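Local atomic coordinates of antifreeze protein (Uncultured bacterium, PDB entry 6EIO), a protein that probably binds to the surface of ice crystals, using two faces of its beta-solenoid fold, and so limits their growth. Residues D134-V148 with K162-W176. Residues are numbered along the deposited sequence; the frame is centred on the assembly and turned at random. Where two conformers were deposited one is given.
Sequences DVTFDALGDPSAIFV and KVLLSGGALASNIYW. With SO4 (sulfate ion), chain C.
Over one face of the Phe-137 ring lies Ile-174, whose CD1 sits 4.1 Å from the centroid of that ring as a CH-pi contact; Trp-176 CH2 and Phe-147 CD2 come in at its edge. The indole plane of Trp-176 stands at 81° to the Phe-137 ring, and Val-163 CG1 packs obliquely against CD1. The Phe-147 ring has Phe-137 CB over one face and the carbonyl O of Asn-173 at its edge. Ala-169 CB touches both this ring (CE1, 4.0 Å) and Ala-139 CB, and a methyl suits the place because Ala-169 CB already lies 3.3 Å from Phe-137 O. Large flat groups and branched aliphatics thus fill the interior between two parallel ladders, Val-135 to Asp-138 on Val-163 to Ser-166, and Phe-147 and Val-148 on Ile-174 and Tyr-175.

Between the ladders, Asn-173 suits a buried turn because its amide meets backbone: ND2 donates to Ala-145 O (3.1 Å), which lies near the amide plane although the N-H comes from above the carbonyl plane. With CG beside its own backbone N (chi1 -71°), the amide lies against Ile-146 CD1, and OD1 accepts from Ser-172 OG (2.8 Å) and from His-235 of the C-terminal tag. With alanine in place of Asn-173, Ala-145 O would probably lose its amide donor and a gap would open beside Ile-146 CD1. A water links Pro-143 O and Ala-145 O to Leu-170 N.

Gly-167 adopts positive phi where a CB would strike Asp-138 OD1; its N-H points almost straight at a sulfate oxygen (176°), and Ser-166 OG holds another.

The two segments form adjacent coils of the beta-solenoid: strand 116-117 pairs with the other side of 135-138, Phe-190 of strand 189-191 packs on Trp-176, and strand 193-196 pairs in parallel with 174-178.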
ATOM      1  N   ASP A 134       0.849  14.701  -8.840  1.00  7.70           N
ATOM      2  CA  ASP A 134       0.809  13.247  -8.824  1.00  6.52           C
ATOM      3  C   ASP A 134       2.227  12.716  -8.683  1.00  6.26           C
ATOM      4  O   ASP A 134       3.183  13.388  -9.046  1.00  7.77           O
ATOM      5  CB  ASP A 134       0.204  12.730 -10.121  1.00  6.70           C
ATOM      6  CG  ASP A 134      -1.182  13.293 -10.364  1.00  7.36           C
ATOM      7  OD1 ASP A 134      -1.977  13.318  -9.408  1.00  7.85           O
ATOM      8  OD2 ASP A 134      -1.462  13.713 -11.512  1.00 10.02           O
ATOM      9  N   VAL A 135       2.380  11.504  -8.164  1.00  5.97           N
ATOM     10  CA  VAL A 135       3.684  10.859  -8.117  0.55  5.61           C
ATOM     11  C   VAL A 135       3.705   9.759  -9.168  1.00  5.54           C
ATOM     12  O   VAL A 135       2.748   8.992  -9.293  1.00  6.57           O
ATOM     13  CB  VAL A 135       4.043  10.362  -6.699  0.55  5.83           C
ATOM     14  CG1 VAL A 135       3.041   9.288  -6.195  0.55  5.01           C
ATOM     15  CG2 VAL A 135       5.506   9.864  -6.662  0.55  7.60           C
ATOM     16  N   THR A 136       4.795   9.695  -9.930  1.00  5.36           N
ATOM     17  CA  THR A 136       4.938   8.714 -10.998  1.00  5.27           C
ATOM     18  C   THR A 136       6.058   7.746 -10.656  1.00  5.41           C
ATOM     19  O   THR A 136       7.164   8.171 -10.319  1.00  7.03           O
ATOM     20  CB  THR A 136       5.236   9.409 -12.330  1.00  6.06           C
ATOM     21  OG1 THR A 136       4.154  10.279 -12.652  1.00  6.68           O
ATOM     22  CG2 THR A 136       5.397   8.413 -13.451  1.00  7.22           C
ATOM     23  N   PHE A 137       5.761   6.456 -10.744  1.00  4.82           N
ATOM     24  CA  PHE A 137       6.773   5.411 -10.659  1.00  5.03           C
ATOM     25  C   PHE A 137       7.119   5.005 -12.083  1.00  4.69           C
ATOM     26  O   PHE A 137       6.230   4.621 -12.844  1.00  5.55           O
ATOM     27  CB  PHE A 137       6.235   4.223  -9.864  1.00  5.35           C
ATOM     28  CG  PHE A 137       6.108   4.542  -8.400  1.00  5.43           C
ATOM     29  CD1 PHE A 137       5.000   5.189  -7.884  1.00  6.22           C
ATOM     30  CD2 PHE A 137       7.114   4.204  -7.534  1.00  7.90           C
ATOM     31  CE1 PHE A 137       4.947   5.514  -6.544  1.00  6.50           C
ATOM     32  CE2 PHE A 137       7.038   4.508  -6.195  1.00  9.17           C
ATOM     33  CZ  PHE A 137       5.953   5.173  -5.694  1.00  7.29           C
ATOM     34  N   ASP A 138       8.396   5.128 -12.441  1.00  5.15           N
ATOM     35  CA  ASP A 138       8.845   4.919 -13.812  1.00  4.96           C
ATOM     36  C   ASP A 138       9.900   3.820 -13.796  1.00  5.16           C
ATOM     37  O   ASP A 138      10.963   3.974 -13.192  1.00  5.71           O
ATOM     38  CB  ASP A 138       9.378   6.231 -14.386  1.00  5.26           C
ATOM     39  CG  ASP A 138       9.594   6.204 -15.890  1.00  5.51           C
ATOM     40  OD1 ASP A 138      10.015   5.142 -16.417  1.00  5.83           O
ATOM     41  OD2 ASP A 138       9.355   7.274 -16.515  1.00  6.51           O
ATOM     42  N   ALA A 139       9.560   2.679 -14.411  1.00  5.07           N
ATOM     43  CA  ALA A 139      10.428   1.506 -14.421  1.00  5.64           C
ATOM     44  C   ALA A 139      11.443   1.519 -15.559  1.00  5.65           C
ATOM     45  O   ALA A 139      12.213   0.565 -15.697  1.00  6.09           O
ATOM     46  CB  ALA A 139       9.604   0.217 -14.466  1.00  5.88           C
ATOM     47  N   LEU A 140      11.457   2.566 -16.381  1.00  5.52           N
ATOM     48  CA  LEU A 140      12.499   2.740 -17.397  1.00  5.90           C
ATOM     49  C   LEU A 140      12.545   1.577 -18.385  1.00  6.46           C
ATOM     50  O   LEU A 140      13.592   1.317 -18.996  1.00  7.78           O
ATOM     51  CB  LEU A 140      13.872   2.981 -16.766  1.00  6.77           C
ATOM     52  CG  LEU A 140      13.943   4.206 -15.849  1.00  7.25           C
ATOM     53  CD1 LEU A 140      15.264   4.232 -15.115  1.00  8.85           C
ATOM     54  CD2 LEU A 140      13.716   5.499 -16.580  1.00  8.81           C
ATOM     55  N   GLY A 141      11.411   0.920 -18.607  1.00  6.21           N
ATOM     56  CA  GLY A 141      11.300  -0.139 -19.585  1.00  7.26           C
ATOM     57  C   GLY A 141      11.523  -1.532 -19.049  1.00  7.79           C
ATOM     58  O   GLY A 141      11.552  -2.482 -19.843  1.00 10.23           O
ATOM     59  N   ASP A 142      11.666  -1.695 -17.735  1.00  7.02           N
ATOM     60  CA  ASP A 142      11.870  -3.002 -17.109  1.00  7.67           C
ATOM     61  C   ASP A 142      10.715  -3.261 -16.144  1.00  6.87           C
ATOM     62  O   ASP A 142      10.765  -2.832 -14.983  1.00  6.78           O
ATOM     63  CB  ASP A 142      13.196  -3.053 -16.365  1.00  9.70           C
ATOM     64  CG  ASP A 142      13.443  -4.392 -15.696  1.00 11.88           C
ATOM     65  OD1 ASP A 142      12.613  -5.311 -15.835  1.00 10.48           O
ATOM     66  OD2 ASP A 142      14.480  -4.523 -15.019  1.00 19.60           O
ATOM     67  N   PRO A 143       9.669  -3.962 -16.578  1.00  7.16           N
ATOM     68  CA  PRO A 143       8.530  -4.198 -15.685  1.00  7.12           C
ATOM     69  C   PRO A 143       8.891  -4.904 -14.396  1.00  6.69           C
ATOM     70  O   PRO A 143       8.155  -4.769 -13.412  1.00  6.89           O
ATOM     71  CB  PRO A 143       7.579  -5.037 -16.543  1.00  9.49           C
ATOM     72  CG  PRO A 143       7.896  -4.616 -17.953  1.00 10.80           C
ATOM     73  CD  PRO A 143       9.398  -4.459 -17.937  1.00  9.92           C
ATOM     74  N   SER A 144       9.987  -5.671 -14.369  1.00  7.23           N
ATOM     75  CA  SER A 144      10.371  -6.374 -13.147  0.53  6.33           C
ATOM     76  C   SER A 144      10.891  -5.442 -12.059  1.00  6.34           C
ATOM     77  O   SER A 144      11.131  -5.895 -10.941  1.00  7.32           O
ATOM     78  CB  SER A 144      11.429  -7.454 -13.438  0.53  7.12           C
ATOM     79  OG  SER A 144      12.722  -6.892 -13.603  0.53  7.10           O
ATOM     80  N   ALA A 145      11.059  -4.166 -12.356  1.00  6.36           N
ATOM     81  CA  ALA A 145      11.599  -3.217 -11.391  1.00  6.33           C
ATOM     82  C   ALA A 145      10.779  -3.172 -10.107  1.00  5.64           C
ATOM     83  O   ALA A 145       9.548  -3.144 -10.136  1.00  6.01           O
ATOM     84  CB  ALA A 145      11.596  -1.822 -12.002  1.00  8.33           C
ATOM     85  N   ILE A 146      11.486  -3.062  -8.987  1.00  5.70           N
ATOM     86  CA  ILE A 146      10.897  -2.972  -7.658  1.00  5.27           C
ATOM     87  C   ILE A 146      11.175  -1.592  -7.059  1.00  5.13           C
ATOM     88  O   ILE A 146      12.272  -1.033  -7.215  1.00  5.68           O
ATOM     89  CB  ILE A 146      11.459  -4.085  -6.741  1.00  6.18           C
ATOM     90  CG1 ILE A 146      11.118  -5.482  -7.277  1.00  6.63           C
ATOM     91  CG2 ILE A 146      10.996  -3.911  -5.296  1.00  6.55           C
ATOM     92  CD1 ILE A 146       9.660  -5.840  -7.232  1.00  7.58           C
ATOM     93  N   PHE A 147      10.165  -1.058  -6.365  1.00  4.90           N
ATOM     94  CA  PHE A 147      10.227   0.232  -5.696  1.00  4.98           C
ATOM     95  C   PHE A 147       9.803   0.027  -4.248  1.00  4.94           C
ATOM     96  O   PHE A 147       8.687  -0.436  -4.001  1.00  5.50           O
ATOM     97  CB  PHE A 147       9.269   1.238  -6.357  1.00  5.37           C
ATOM     98  CG  PHE A 147       9.358   1.349  -7.865  1.00  5.04           C
ATOM     99  CD1 PHE A 147       8.739   0.405  -8.681  1.00  5.32           C
ATOM    100  CD2 PHE A 147       9.991   2.438  -8.472  1.00  5.54           C
ATOM    101  CE1 PHE A 147       8.748   0.551 -10.066  1.00  5.87           C
ATOM    102  CE2 PHE A 147       9.979   2.583  -9.844  1.00  5.91           C
ATOM    103  CZ  PHE A 147       9.371   1.633 -10.640  1.00  5.91           C
ATOM    104  N   VAL A 148      10.684   0.381  -3.302  1.00  5.03           N
ATOM    105  CA  VAL A 148      10.403   0.230  -1.875  1.00  5.25           C
ATOM    106  C   VAL A 148      10.556   1.595  -1.218  1.00  5.27           C
ATOM    107  O   VAL A 148      11.610   2.230  -1.356  1.00  5.74           O
ATOM    108  CB  VAL A 148      11.354  -0.777  -1.212  1.00  5.61           C
ATOM    109  CG1 VAL A 148      11.092  -0.863   0.293  1.00  6.46           C
ATOM    110  CG2 VAL A 148      11.237  -2.148  -1.875  1.00  6.94           C
ATOM    111  N   LYS A 162      -2.866  11.252  -7.445  1.00  5.33           N
ATOM    112  CA  LYS A 162      -2.718   9.982  -8.134  1.00  5.32           C
ATOM    113  C   LYS A 162      -1.306   9.443  -7.984  1.00  5.12           C
ATOM    114  O   LYS A 162      -0.323  10.190  -7.995  1.00  5.91           O
ATOM    115  CB  LYS A 162      -3.019  10.106  -9.628  1.00  5.66           C
ATOM    116  CG  LYS A 162      -4.352  10.815  -9.915  1.00  6.03           C
ATOM    117  CD  LYS A 162      -4.520  11.177 -11.372  1.00  6.55           C
ATOM    118  CE  LYS A 162      -5.745  12.065 -11.577  1.00  7.05           C
ATOM    119  NZ  LYS A 162      -5.813  12.547 -12.981  1.00  9.98           N
ATOM    120  N   VAL A 163      -1.225   8.109  -7.906  1.00  5.04           N
ATOM    121  CA  VAL A 163      -0.012   7.346  -8.167  1.00  4.90           C
ATOM    122  C   VAL A 163      -0.112   6.834  -9.596  1.00  4.88           C
ATOM    123  O   VAL A 163      -1.041   6.087  -9.927  1.00  5.24           O
ATOM    124  CB  VAL A 163       0.159   6.178  -7.184  1.00  5.20           C
ATOM    125  CG1 VAL A 163       1.402   5.378  -7.558  1.00  6.02           C
ATOM    126  CG2 VAL A 163       0.249   6.699  -5.749  1.00  6.26           C
ATOM    127  N   LEU A 164       0.831   7.258 -10.427  1.00  5.08           N
ATOM    128  CA  LEU A 164       0.859   6.933 -11.839  1.00  4.98           C
ATOM    129  C   LEU A 164       2.015   5.979 -12.132  1.00  5.08           C
ATOM    130  O   LEU A 164       3.031   5.979 -11.434  1.00  5.85           O
ATOM    131  CB  LEU A 164       1.006   8.217 -12.670  1.00  5.58           C
ATOM    132  CG  LEU A 164      -0.103   9.243 -12.442  1.00  6.05           C
ATOM    133  CD1 LEU A 164       0.213  10.529 -13.194  1.00  7.82           C
ATOM    134  CD2 LEU A 164      -1.468   8.698 -12.854  1.00  7.08           C
ATOM    135  N   LEU A 165       1.844   5.199 -13.197  1.00  5.74           N
ATOM    136  CA  LEU A 165       2.835   4.243 -13.661  1.00  5.44           C
ATOM    137  C   LEU A 165       3.317   4.644 -15.044  1.00  5.40           C
ATOM    138  O   LEU A 165       2.504   4.934 -15.926  1.00  6.96           O
ATOM    139  CB  LEU A 165       2.229   2.837 -13.743  1.00  5.49           C
ATOM    140  CG  LEU A 165       1.611   2.310 -12.446  1.00  6.12           C
ATOM    141  CD1 LEU A 165       0.859   1.003 -12.740  1.00  7.34           C
ATOM    142  CD2 LEU A 165       2.629   2.102 -11.366  1.00  7.50           C
ATOM    143  N   SER A 166       4.632   4.605 -15.234  1.00  5.58           N
ATOM    144  CA  SER A 166       5.245   4.853 -16.525  1.00  5.74           C
ATOM    145  C   SER A 166       6.372   3.856 -16.746  1.00  5.45           C
ATOM    146  O   SER A 166       6.870   3.226 -15.813  1.00  5.50           O
ATOM    147  CB  SER A 166       5.817   6.278 -16.617  1.00  7.12           C
ATOM    148  OG  SER A 166       4.807   7.253 -16.725  1.00 10.95           O
ATOM    149  N   GLY A 167       6.802   3.760 -18.000  1.00  5.88           N
ATOM    150  CA  GLY A 167       7.958   2.939 -18.306  1.00  6.21           C
ATOM    151  C   GLY A 167       7.784   1.483 -17.950  1.00  6.15           C
ATOM    152  O   GLY A 167       8.768   0.788 -17.687  1.00  6.93           O
ATOM    153  N   GLY A 168       6.543   0.999 -17.934  1.00  6.18           N
ATOM    154  CA  GLY A 168       6.269  -0.387 -17.628  1.00  6.76           C
ATOM    155  C   GLY A 168       6.127  -0.720 -16.157  1.00  5.98           C
ATOM    156  O   GLY A 168       5.986  -1.905 -15.819  1.00  6.84           O
ATOM    157  N   ALA A 169       6.123   0.273 -15.274  1.00  5.72           N
ATOM    158  CA  ALA A 169       6.045   0.001 -13.845  1.00  5.58           C
ATOM    159  C   ALA A 169       4.731  -0.700 -13.491  1.00  5.62           C
ATOM    160  O   ALA A 169       3.680  -0.454 -14.097  1.00  6.06           O
ATOM    161  CB  ALA A 169       6.144   1.316 -13.069  1.00  5.65           C
ATOM    162  N   LEU A 170       4.807  -1.533 -12.451  1.00  5.50           N
ATOM    163  CA  LEU A 170       3.704  -2.378 -12.029  1.00  5.66           C
ATOM    164  C   LEU A 170       3.312  -2.106 -10.578  1.00  5.24           C
ATOM    165  O   LEU A 170       4.168  -2.045  -9.690  1.00  5.37           O
ATOM    166  CB  LEU A 170       4.119  -3.858 -12.135  1.00  6.37           C
ATOM    167  CG  LEU A 170       4.515  -4.337 -13.530  1.00  8.13           C
ATOM    168  CD1 LEU A 170       5.031  -5.764 -13.456  1.00  9.02           C
ATOM    169  CD2 LEU A 170       3.341  -4.218 -14.482  1.00 10.12           C
ATOM    170  N   ALA A 171       2.003  -2.034 -10.316  1.00  5.34           N
ATOM    171  CA  ALA A 171       1.521  -1.875  -8.947  1.00  5.47           C
ATOM    172  C   ALA A 171       1.888  -3.048  -8.044  1.00  5.18           C
ATOM    173  O   ALA A 171       1.989  -2.867  -6.824  1.00  6.22           O
ATOM    174  CB  ALA A 171       0.006  -1.658  -8.957  1.00  6.00           C
ATOM    175  N   SER A 172       2.086  -4.231  -8.618  1.00  5.17           N
ATOM    176  CA  SER A 172       2.544  -5.399  -7.876  1.00  5.58           C
ATOM    177  C   SER A 172       3.948  -5.236  -7.307  1.00  5.53           C
ATOM    178  O   SER A 172       4.386  -6.092  -6.525  1.00  6.83           O
ATOM    179  CB  SER A 172       2.555  -6.612  -8.812  1.00  6.04           C
ATOM    180  OG  SER A 172       3.342  -6.382  -9.960  1.00  6.11           O
ATOM    181  N   ASN A 173       4.665  -4.197  -7.749  1.00  4.92           N
ATOM    182  CA  ASN A 173       6.092  -4.071  -7.506  1.00  5.14           C
ATOM    183  C   ASN A 173       6.439  -2.819  -6.712  1.00  5.10           C
ATOM    184  O   ASN A 173       7.623  -2.467  -6.612  1.00  5.64           O
ATOM    185  CB  ASN A 173       6.831  -4.068  -8.847  1.00  5.23           C
ATOM    186  CG  ASN A 173       6.832  -5.426  -9.537  1.00  5.42           C
ATOM    187  OD1 ASN A 173       6.041  -6.317  -9.226  1.00  6.21           O
ATOM    188  ND2 ASN A 173       7.735  -5.577 -10.490  1.00  7.80           N
ATOM    189  N   ILE A 174       5.429  -2.166  -6.130  1.00  4.97           N
ATOM    190  CA  ILE A 174       5.578  -0.939  -5.363  1.00  5.12           C
ATOM    191  C   ILE A 174       5.122  -1.227  -3.932  1.00  4.87           C
ATOM    192  O   ILE A 174       4.019  -1.745  -3.725  1.00  5.09           O
ATOM    193  CB  ILE A 174       4.738   0.200  -5.974  1.00  5.25           C
ATOM    194  CG1 ILE A 174       5.199   0.512  -7.399  1.00  5.76           C
ATOM    195  CG2 ILE A 174       4.790   1.446  -5.077  1.00  6.28           C
ATOM    196  CD1 ILE A 174       4.218   1.373  -8.167  1.00  7.42           C
ATOM    197  N   TYR A 175       5.959  -0.865  -2.960  1.00  5.01           N
ATOM    198  CA  TYR A 175       5.687  -1.132  -1.557  1.00  4.99           C
ATOM    199  C   TYR A 175       5.919   0.130  -0.745  1.00  5.12           C
ATOM    200  O   TYR A 175       6.962   0.788  -0.891  1.00  6.90           O
ATOM    201  CB  TYR A 175       6.613  -2.212  -1.042  1.00  5.75           C
ATOM    202  CG  TYR A 175       6.600  -3.489  -1.840  1.00  6.00           C
ATOM    203  CD1 TYR A 175       7.454  -3.646  -2.921  1.00  7.41           C
ATOM    204  CD2 TYR A 175       5.760  -4.540  -1.506  1.00  6.32           C
ATOM    205  CE1 TYR A 175       7.499  -4.819  -3.629  1.00  7.18           C
ATOM    206  CE2 TYR A 175       5.788  -5.723  -2.213  1.00  6.94           C
ATOM    207  CZ  TYR A 175       6.691  -5.863  -3.267  1.00  7.18           C
ATOM    208  OH  TYR A 175       6.827  -7.036  -3.966  1.00  8.76           O
ATOM    209  N   TRP A 176       4.976   0.425   0.145  1.00  4.92           N
ATOM    210  CA  TRP A 176       5.024   1.572   1.042  1.00  4.99           C
ATOM    211  C   TRP A 176       5.003   1.026   2.468  1.00  4.94           C
ATOM    212  O   TRP A 176       3.979   0.491   2.908  1.00  6.23           O
ATOM    213  CB  TRP A 176       3.810   2.488   0.849  1.00  5.03           C
ATOM    214  CG  TRP A 176       3.476   2.881  -0.551  1.00  5.05           C
ATOM    215  CD1 TRP A 176       2.767   2.142  -1.463  1.00  4.93           C
ATOM    216  CD2 TRP A 176       3.746   4.143  -1.201  1.00  4.88           C
ATOM    217  NE1 TRP A 176       2.614   2.836  -2.635  1.00  4.95           N
ATOM    218  CE2 TRP A 176       3.191   4.068  -2.497  1.00  4.85           C
ATOM    219  CE3 TRP A 176       4.370   5.333  -0.806  1.00  5.80           C
ATOM    220  CZ2 TRP A 176       3.235   5.138  -3.386  1.00  5.48           C
ATOM    221  CZ3 TRP A 176       4.421   6.395  -1.704  1.00  6.43           C
ATOM    222  CH2 TRP A 176       3.864   6.286  -2.975  1.00  5.91           C
TER
HETATM  223  S   SO4 C 302       4.103   5.487 -20.293  1.00 22.55           S
HETATM  224  O1  SO4 C 302       5.452   5.018 -20.103  1.00 13.91           O
HETATM  225  O2  SO4 C 302       3.693   6.511 -19.314  1.00 25.01           O
HETATM  226  O3  SO4 C 302       3.975   6.016 -21.642  1.00 35.65           O
HETATM  227  O4  SO4 C 302       3.210   4.342 -20.149  1.00 34.07           O
HETATM  228  O   HOH W   1      -3.492  14.089 -13.223  1.00 18.25           O
HETATM  229  O   HOH W   2       7.570  -2.404 -12.017  1.00  6.09           O